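Local coordinates for probable transcriptional regulator (Pseudomonas aeruginosa, PDB 2NNN), which probably binds DNA as a transcription factor of the MarR family, working as a two-subunit winged helix-turn-helix regulator, at residues G35-P38 and T39-A42; L44-L47 and G48-G51; N56-G59 and R60-M64. All coordinates share one frame; numbering follows the deposited sequence.

In the fold
Contacts 1 and 2 lie near the start and at the C-terminal end of helix 38-50, their centres about 13 Å apart. Contact 3 closes helix 55-61, the next in the chain, and its centre is about 14 Å from that of contact 1 and about 11 Å from that of contact 2. It touches both: L58 packs on R46 and L47, and T62 on R46, a probable hydrogen bond of 2.8 Å joins R46 NH2 to L61 O, and the methyl end of M64 rests near T39 O. All three contacts also reach the second subunit. Helix 55-61 leads into helix 66-78, which by family analogy would be the DNA-recognition helix.

Contact 1. Residues G35-P38 and T39-A42; sequences GLTP and TQWA
A capping box opens helix 38-50, with T37 as the N-cap and Q40 three residues further on, each using its side chain to hold the other's backbone. T37 OG1 accepts from Q40 N at 3.2 Å. In return, T37 N donates to Q40 OE1 at 3.3 Å along a nearly straight line (168°), although it meets that oxygen from above the plane of the amide rather than within it. The threonine hydroxyl can do this because OG1 sits between the backbone N and the carbonyl carbon (chi1 65°), directed at the first turn. The glutamine, extended beyond CG, folds back over the same hydroxyl, its CG 3.2 Å from T37 OG1. A water bridges the two threonine hydroxyls, lying 2.9 Å from T37 OG1 and also bonded to T39 OG1.

Proline suits the next place, the first helical residue, because it has no N-H to offer and its ring restricts phi to a range compatible with a helix. The helix proper then begins with W41 N donating to T37 O and A42 N donating to P38 O, the latter at 2.9 Å.

L36, just before the cap, adds an apolar tie. Its CD1 lies at the edge of the W41 indole, 4.3 Å from CE3, while CD2 comes to 3.4 Å from Q40 OE1. Beyond the segment, L36 and Q40 both pack on L76 of helix 66-78, and W41 on L106 and A113 of helix 100-121. An apolar residue ahead of the cap touching the fourth residue after it is the hydrophobic staple, and staple and capping box together are a classic signal for starting a helix.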
ATOM      1  N   GLY A  35     -16.142  -3.859 -10.680  1.00 33.55           N
ATOM      2  CA  GLY A  35     -16.331  -3.787  -9.236  1.00 34.24           C
ATOM      3  C   GLY A  35     -15.374  -4.618  -8.382  1.00 34.52           C
ATOM      4  O   GLY A  35     -15.601  -4.750  -7.189  1.00 35.09           O
ATOM      5  N   LEU A  36     -14.316  -5.181  -8.972  1.00 34.44           N
ATOM      6  CA  LEU A  36     -13.301  -5.930  -8.206  1.00 34.48           C
ATOM      7  C   LEU A  36     -12.188  -5.029  -7.629  1.00 34.33           C
ATOM      8  O   LEU A  36     -11.824  -4.008  -8.235  1.00 34.47           O
ATOM      9  CB  LEU A  36     -12.677  -7.057  -9.062  1.00 34.49           C
ATOM     10  CG  LEU A  36     -13.543  -8.246  -9.528  1.00 34.87           C
ATOM     11  CD1 LEU A  36     -12.773  -9.173 -10.445  1.00 33.62           C
ATOM     12  CD2 LEU A  36     -14.120  -9.041  -8.368  1.00 36.15           C
ATOM     13  N   THR A  37     -11.650  -5.413  -6.466  1.00 33.73           N
ATOM     14  CA  THR A  37     -10.465  -4.758  -5.900  1.00 33.47           C
ATOM     15  C   THR A  37      -9.171  -5.171  -6.642  1.00 33.37           C
ATOM     16  O   THR A  37      -9.157  -6.189  -7.349  1.00 33.44           O
ATOM     17  CB  THR A  37     -10.316  -5.050  -4.398  1.00 33.49           C
ATOM     18  OG1 THR A  37     -10.082  -6.451  -4.200  1.00 33.10           O
ATOM     19  CG2 THR A  37     -11.567  -4.644  -3.644  1.00 34.05           C
ATOM     20  N   PRO A  38      -8.087  -4.364  -6.520  1.00 33.43           N
ATOM     21  CA  PRO A  38      -6.793  -4.790  -7.090  1.00 33.18           C
ATOM     22  C   PRO A  38      -6.403  -6.236  -6.795  1.00 33.49           C
ATOM     23  O   PRO A  38      -5.959  -6.936  -7.713  1.00 33.63           O
ATOM     24  CB  PRO A  38      -5.792  -3.814  -6.451  1.00 32.83           C
ATOM     25  CG  PRO A  38      -6.574  -2.548  -6.307  1.00 32.73           C
ATOM     26  CD  PRO A  38      -7.994  -3.004  -5.937  1.00 33.01           C
ATOM     27  N   THR A  39      -6.545  -6.674  -5.537  1.00 33.69           N
ATOM     28  CA  THR A  39      -6.067  -8.001  -5.112  1.00 33.67           C
ATOM     29  C   THR A  39      -7.012  -9.079  -5.598  1.00 34.30           C
ATOM     30  O   THR A  39      -6.570 -10.150  -6.030  1.00 34.90           O
ATOM     31  CB  THR A  39      -5.854  -8.108  -3.582  1.00 33.58           C
ATOM     32  OG1 THR A  39      -7.004  -7.618  -2.891  1.00 33.84           O
ATOM     33  CG2 THR A  39      -4.663  -7.266  -3.153  1.00 33.46           C
ATOM     34  N   GLN A  40      -8.313  -8.788  -5.560  1.00 34.29           N
ATOM     35  CA  GLN A  40      -9.300  -9.664  -6.178  1.00 34.56           C
ATOM     36  C   GLN A  40      -8.971  -9.953  -7.641  1.00 34.07           C
ATOM     37  O   GLN A  40      -9.089 -11.090  -8.081  1.00 34.86           O
ATOM     38  CB  GLN A  40     -10.719  -9.104  -6.024  1.00 34.42           C
ATOM     39  CG  GLN A  40     -11.317  -9.405  -4.654  1.00 34.36           C
ATOM     40  CD  GLN A  40     -12.550  -8.579  -4.339  1.00 35.78           C
ATOM     41  OE1 GLN A  40     -13.206  -8.038  -5.232  1.00 35.04           O
ATOM     42  NE2 GLN A  40     -12.875  -8.485  -3.055  1.00 35.92           N
ATOM     43  N   TRP A  41      -8.515  -8.929  -8.356  1.00 33.28           N
ATOM     44  CA  TRP A  41      -8.145  -9.016  -9.780  1.00 32.77           C
ATOM     45  C   TRP A  41      -6.856  -9.806  -9.960  1.00 32.63           C
ATOM     46  O   TRP A  41      -6.757 -10.637 -10.868  1.00 33.54           O
ATOM     47  CB  TRP A  41      -7.997  -7.604 -10.385  1.00 31.56           C
ATOM     48  CG  TRP A  41      -7.501  -7.587 -11.828  1.00 32.02           C
ATOM     49  CD1 TRP A  41      -6.263  -7.183 -12.271  1.00 31.33           C
ATOM     50  CD2 TRP A  41      -8.242  -7.967 -13.016  1.00 31.66           C
ATOM     51  NE1 TRP A  41      -6.190  -7.292 -13.645  1.00 32.01           N
ATOM     52  CE2 TRP A  41      -7.384  -7.775 -14.125  1.00 30.96           C
ATOM     53  CE3 TRP A  41      -9.539  -8.454 -13.245  1.00 31.38           C
ATOM     54  CZ2 TRP A  41      -7.779  -8.073 -15.438  1.00 31.32           C
ATOM     55  CZ3 TRP A  41      -9.931  -8.740 -14.558  1.00 30.66           C
ATOM     56  CH2 TRP A  41      -9.053  -8.547 -15.631  1.00 30.06           C
ATOM     57  N   ALA A  42      -5.875  -9.536  -9.097  1.00 32.49           N
ATOM     58  CA  ALA A  42      -4.576 -10.223  -9.102  1.00 32.53           C
ATOM     59  C   ALA A  42      -4.738 -11.735  -8.946  1.00 32.70           C
ATOM     60  O   ALA A  42      -4.125 -12.503  -9.692  1.00 32.84           O
ATOM     61  CB  ALA A  42      -3.673  -9.677  -7.991  1.00 32.04           C
TER
HETATM   62  O   HOH W   1      -9.649  -7.136  -1.371  1.00 41.98           O

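Contact 2. Residues L44-L47 and G48-G51; sequences LVRL and GETG
R46 NH1 is held by two carboxylates: E49 OE1, 3.1 Å away in a salt bridge, and D10 of the second subunit. E49 OE1 lies at the edge of the guanidinium, almost in its plane, but the two flat groups are turned 77° against each other and the arginine reaches the oxygen from above the carboxylate plane. The bond is bent, 137° at the hydrogen. Bends at chi2 and chi3 fold the arginine chain, and the extended E49 chain reaches back along the helix to meet it. R46 NH2 meanwhile bonds L61 O, so that the long, multiply donating arginine joins its own turn, helix 55-61 and the neighbouring subunit. Its two acidic partners would be expected to offset its charge.

Further along, R46 O receives T50 N at 3.0 Å. T50 OG1 lies within reach of two carbonyl oxygens, 3.0 Å from R46 O, already bonded by T50 N, and 2.9 Å from G51 O beyond the helix; which of them takes its proton is not settled. Such a choice of acceptors suits a short hydroxyl side chain at a helix end.

On another side of the helix L47 supplies branched hydrocarbon to V96, L98 and L58. G51 N still donates to L47 O, at 3.2 Å, but G51 takes a positive phi (78°), readily adopted by glycine, and the chain leaves the helix: a glycine-terminated helix C-terminus, here in the winged helix-turn-helix domain.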
ATOM      1  N   LEU A  44      -7.500 -13.391  -9.553  1.00 34.94           N
ATOM      2  CA  LEU A  44      -8.223 -13.853 -10.755  1.00 35.36           C
ATOM      3  C   LEU A  44      -7.246 -14.058 -11.921  1.00 35.36           C
ATOM      4  O   LEU A  44      -7.242 -15.111 -12.564  1.00 35.64           O
ATOM      5  CB  LEU A  44      -9.291 -12.831 -11.166  1.00 34.72           C
ATOM      6  CG  LEU A  44     -10.340 -13.297 -12.162  1.00 35.41           C
ATOM      7  CD1 LEU A  44     -11.496 -13.997 -11.425  1.00 37.67           C
ATOM      8  CD2 LEU A  44     -10.858 -12.124 -12.990  1.00 35.64           C
ATOM      9  N   VAL A  45      -6.434 -13.032 -12.186  1.00 35.14           N
ATOM     10  CA  VAL A  45      -5.394 -13.109 -13.202  1.00 34.93           C
ATOM     11  C   VAL A  45      -4.490 -14.324 -12.962  1.00 35.78           C
ATOM     12  O   VAL A  45      -4.311 -15.131 -13.865  1.00 35.83           O
ATOM     13  CB  VAL A  45      -4.589 -11.781 -13.302  1.00 34.66           C
ATOM     14  CG1 VAL A  45      -3.420 -11.905 -14.268  1.00 32.16           C
ATOM     15  CG2 VAL A  45      -5.516 -10.642 -13.734  1.00 33.49           C
ATOM     16  N   ARG A  46      -3.969 -14.467 -11.743  1.00 36.59           N
ATOM     17  CA  ARG A  46      -3.054 -15.559 -11.422  1.00 37.79           C
ATOM     18  C   ARG A  46      -3.660 -16.957 -11.612  1.00 38.81           C
ATOM     19  O   ARG A  46      -3.010 -17.829 -12.187  1.00 39.03           O
ATOM     20  CB  ARG A  46      -2.470 -15.406 -10.014  1.00 37.76           C
ATOM     21  CG  ARG A  46      -1.312 -16.356  -9.706  1.00 37.07           C
ATOM     22  CD  ARG A  46      -0.084 -16.018 -10.532  1.00 38.19           C
ATOM     23  NE  ARG A  46       0.713 -14.962  -9.910  1.00 40.76           N
ATOM     24  CZ  ARG A  46       1.689 -14.289 -10.518  1.00 41.07           C
ATOM     25  NH1 ARG A  46       1.993 -14.523 -11.787  1.00 40.89           N
ATOM     26  NH2 ARG A  46       2.355 -13.361  -9.856  1.00 41.63           N
ATOM     27  N   LEU A  47      -4.894 -17.164 -11.144  1.00 39.81           N
ATOM     28  CA  LEU A  47      -5.631 -18.405 -11.407  1.00 41.01           C
ATOM     29  C   LEU A  47      -5.830 -18.703 -12.896  1.00 42.23           C
ATOM     30  O   LEU A  47      -6.030 -19.862 -13.276  1.00 42.95           O
ATOM     31  CB  LEU A  47      -6.996 -18.380 -10.731  1.00 40.65           C
ATOM     32  CG  LEU A  47      -7.109 -18.649  -9.234  1.00 41.66           C
ATOM     33  CD1 LEU A  47      -8.541 -18.427  -8.804  1.00 42.79           C
ATOM     34  CD2 LEU A  47      -6.634 -20.053  -8.846  1.00 40.11           C
ATOM     35  N   GLY A  48      -5.811 -17.662 -13.730  1.00 43.09           N
ATOM     36  CA  GLY A  48      -5.867 -17.831 -15.171  1.00 44.14           C
ATOM     37  C   GLY A  48      -4.556 -18.322 -15.735  1.00 45.24           C
ATOM     38  O   GLY A  48      -4.546 -19.100 -16.674  1.00 45.37           O
ATOM     39  N   GLU A  49      -3.444 -17.860 -15.165  1.00 46.40           N
ATOM     40  CA  GLU A  49      -2.108 -18.339 -15.544  1.00 47.78           C
ATOM     41  C   GLU A  49      -1.880 -19.798 -15.145  1.00 47.74           C
ATOM     42  O   GLU A  49      -1.383 -20.599 -15.933  1.00 48.18           O
ATOM     43  CB  GLU A  49      -1.014 -17.487 -14.895  1.00 47.39           C
ATOM     44  CG  GLU A  49      -0.967 -16.051 -15.376  1.00 49.29           C
ATOM     45  CD  GLU A  49       0.136 -15.236 -14.697  1.00 49.32           C
ATOM     46  OE1 GLU A  49       1.218 -15.818 -14.468  1.00 51.19           O
ATOM     47  OE2 GLU A  49      -0.077 -14.020 -14.417  1.00 50.19           O
ATOM     48  N   THR A  50      -2.261 -20.127 -13.918  1.00 48.05           N
ATOM     49  CA  THR A  50      -1.845 -21.367 -13.271  1.00 48.37           C
ATOM     50  C   THR A  50      -2.738 -22.560 -13.566  1.00 48.52           C
ATOM     51  O   THR A  50      -2.263 -23.691 -13.653  1.00 49.36           O
ATOM     52  CB  THR A  50      -1.815 -21.194 -11.740  1.00 48.29           C
ATOM     53  OG1 THR A  50      -3.082 -20.695 -11.307  1.00 47.97           O
ATOM     54  CG2 THR A  50      -0.719 -20.227 -11.321  1.00 48.04           C
ATOM     55  N   GLY A  51      -4.033 -22.313 -13.713  1.00 48.43           N
ATOM     56  CA  GLY A  51      -5.002 -23.394 -13.689  1.00 47.77           C
ATOM     57  C   GLY A  51      -5.179 -23.759 -12.225  1.00 47.34           C
ATOM     58  O   GLY A  51      -4.793 -22.974 -11.346  1.00 47.44           O
TER

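Contact 3. Residues N56-G59 and R60-M64; sequences NQLG and RLTAM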
ATOM      1  N   ASN A  56      -3.392 -21.502  -0.683  1.00 41.35           N
ATOM      2  CA  ASN A  56      -2.241 -20.900  -0.008  1.00 41.03           C
ATOM      3  C   ASN A  56      -1.065 -20.673  -0.957  1.00 40.63           C
ATOM      4  O   ASN A  56      -0.292 -19.707  -0.800  1.00 40.02           O
ATOM      5  CB  ASN A  56      -1.818 -21.768   1.181  1.00 40.62           C
ATOM      6  CG  ASN A  56      -2.780 -21.653   2.367  1.00 41.39           C
ATOM      7  OD1 ASN A  56      -3.833 -20.981   2.300  1.00 40.14           O
ATOM      8  ND2 ASN A  56      -2.411 -22.298   3.471  1.00 40.57           N
ATOM      9  N   GLN A  57      -0.940 -21.566  -1.939  1.00 39.82           N
ATOM     10  CA  GLN A  57       0.025 -21.390  -3.012  1.00 39.66           C
ATOM     11  C   GLN A  57      -0.365 -20.222  -3.905  1.00 38.82           C
ATOM     12  O   GLN A  57       0.497 -19.460  -4.332  1.00 39.53           O
ATOM     13  CB  GLN A  57       0.144 -22.666  -3.841  1.00 39.88           C
ATOM     14  CG  GLN A  57       1.187 -22.577  -4.945  1.00 41.20           C
ATOM     15  CD  GLN A  57       1.663 -23.940  -5.381  1.00 44.42           C
ATOM     16  OE1 GLN A  57       2.419 -24.601  -4.662  1.00 46.10           O
ATOM     17  NE2 GLN A  57       1.233 -24.371  -6.558  1.00 43.56           N
ATOM     18  N   LEU A  58      -1.657 -20.097  -4.196  1.00 38.06           N
ATOM     19  CA  LEU A  58      -2.167 -18.956  -4.934  1.00 37.80           C
ATOM     20  C   LEU A  58      -1.782 -17.671  -4.172  1.00 37.86           C
ATOM     21  O   LEU A  58      -1.388 -16.676  -4.766  1.00 37.21           O
ATOM     22  CB  LEU A  58      -3.688 -19.063  -5.132  1.00 37.41           C
ATOM     23  CG  LEU A  58      -4.397 -17.849  -5.772  1.00 37.86           C
ATOM     24  CD1 LEU A  58      -3.822 -17.465  -7.140  1.00 36.05           C
ATOM     25  CD2 LEU A  58      -5.923 -17.998  -5.853  1.00 37.28           C
ATOM     26  N   GLY A  59      -1.870 -17.749  -2.846  1.00 37.96           N
ATOM     27  CA  GLY A  59      -1.509 -16.667  -1.966  1.00 38.37           C
ATOM     28  C   GLY A  59      -0.060 -16.295  -2.119  1.00 38.46           C
ATOM     29  O   GLY A  59       0.261 -15.120  -2.258  1.00 38.55           O
ATOM     30  N   ARG A  60       0.805 -17.305  -2.122  1.00 38.51           N
ATOM     31  CA  ARG A  60       2.252 -17.112  -2.200  1.00 39.39           C
ATOM     32  C   ARG A  60       2.764 -16.660  -3.578  1.00 39.14           C
ATOM     33  O   ARG A  60       3.946 -16.334  -3.721  1.00 39.74           O
ATOM     34  CB  ARG A  60       2.986 -18.382  -1.741  1.00 39.45           C
ATOM     35  CG  ARG A  60       2.729 -18.753  -0.273  1.00 41.05           C
ATOM     36  CD  ARG A  60       3.196 -20.170   0.058  1.00 41.32           C
ATOM     37  NE  ARG A  60       4.586 -20.155   0.507  1.00 48.21           N
ATOM     38  CZ  ARG A  60       5.620 -20.493  -0.256  1.00 50.97           C
ATOM     39  NH1 ARG A  60       5.401 -20.893  -1.504  1.00 54.03           N
ATOM     40  NH2 ARG A  60       6.863 -20.449   0.223  1.00 49.80           N
ATOM     41  N   LEU A  61       1.888 -16.655  -4.586  1.00 38.86           N
ATOM     42  CA  LEU A  61       2.246 -16.190  -5.926  1.00 38.02           C
ATOM     43  C   LEU A  61       1.694 -14.799  -6.180  1.00 37.87           C
ATOM     44  O   LEU A  61       2.009 -14.183  -7.208  1.00 38.09           O
ATOM     45  CB  LEU A  61       1.730 -17.144  -7.000  1.00 37.75           C
ATOM     46  CG  LEU A  61       2.383 -18.529  -7.140  1.00 38.09           C
ATOM     47  CD1 LEU A  61       1.386 -19.554  -7.717  1.00 34.77           C
ATOM     48  CD2 LEU A  61       3.637 -18.445  -7.999  1.00 36.24           C
ATOM     49  N   THR A  62       0.871 -14.309  -5.250  1.00 36.99           N
ATOM     50  CA  THR A  62       0.272 -12.965  -5.361  1.00 36.52           C
ATOM     51  C   THR A  62       0.540 -12.100  -4.122  1.00 36.27           C
ATOM     52  O   THR A  62      -0.211 -11.163  -3.861  1.00 35.76           O
ATOM     53  CB  THR A  62      -1.239 -13.027  -5.583  1.00 36.07           C
ATOM     54  OG1 THR A  62      -1.838 -13.760  -4.511  1.00 36.31           O
ATOM     55  CG2 THR A  62      -1.569 -13.703  -6.888  1.00 36.04           C
ATOM     56  N   ALA A  63       1.617 -12.427  -3.394  1.00 36.06           N
ATOM     57  CA  ALA A  63       2.032 -11.779  -2.143  1.00 35.94           C
ATOM     58  C   ALA A  63       0.899 -11.647  -1.120  1.00 36.36           C
ATOM     59  O   ALA A  63       0.698 -10.598  -0.518  1.00 36.01           O
ATOM     60  CB  ALA A  63       2.693 -10.436  -2.426  1.00 35.79           C
HETATM   61  N   MSE A  64       0.169 -12.731  -0.921  1.00 37.06           N
HETATM   62  CA  MSE A  64      -0.961 -12.723  -0.022  1.00 39.24           C
HETATM   63  C   MSE A  64      -0.928 -13.828   1.020  1.00 39.32           C
HETATM   64  O   MSE A  64      -0.639 -14.996   0.735  1.00 39.86           O
HETATM   65  CB  MSE A  64      -2.290 -12.764  -0.787  1.00 38.58           C
HETATM   66  CG  MSE A  64      -2.767 -11.386  -1.215  1.00 39.53           C
HETATM   67 SE   MSE A  64      -4.491 -11.377  -2.104  1.00 43.37          SE
HETATM   68  CE  MSE A  64      -4.007 -11.530  -3.983  1.00 36.13           C
TER
HETATM   69  O   HOH W   2      -0.639 -17.832   1.412  1.00 42.90           O
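T62 reaches back toward L58 atom by atom. Its CB stands 3.7 Å from L58 O; OG1, placed between the backbone N and the carbonyl carbon (chi1 57°), donates to that oxygen at 3.0 Å; and the CG2 methyl, also 3.7 Å from L58 O, is only loosely near L58 CD1 and packs on R46. A beta-branched residue with a hydroxyl suits the place, with one branch giving the carbonyl a second donor and the other meeting the arginine's hydrocarbon.

L58 O is shared, because L61 N also donates to it and the two donors arrive on opposite faces of the carbonyl plane. G59 O is likewise gripped twice from opposite faces, by T62 N and by M64 N. The M64 bond, 2.7 Å long with an N-H...O angle of 162°, spans five residues and closes a pi-turn, while A63 inside it takes a positive phi (50°). Glycine suits position 59, since M64 O, turned back over the helix end, comes within 3.3 Å of G59 CA. A water donates to both M64 O and N56 O, tying the turn to the helix start.

L61 lies alongside Q57, its CD1 4.1 Å from Q57 CG, covering Q57 O with hydrocarbon on an exposed side. The selenomethionine M64 instead extends toward T39 and V72, and R18 of the second subunit donates to T62 O. L58 packs on I69 and V73 of helix 66-78. With a hydroxyl and extra amides on L58 O and G59 O in place of further helical turns, the chemistry is consistent with a well-defined turn between helices 55-61 and 66-78, as in a helix-turn-helix.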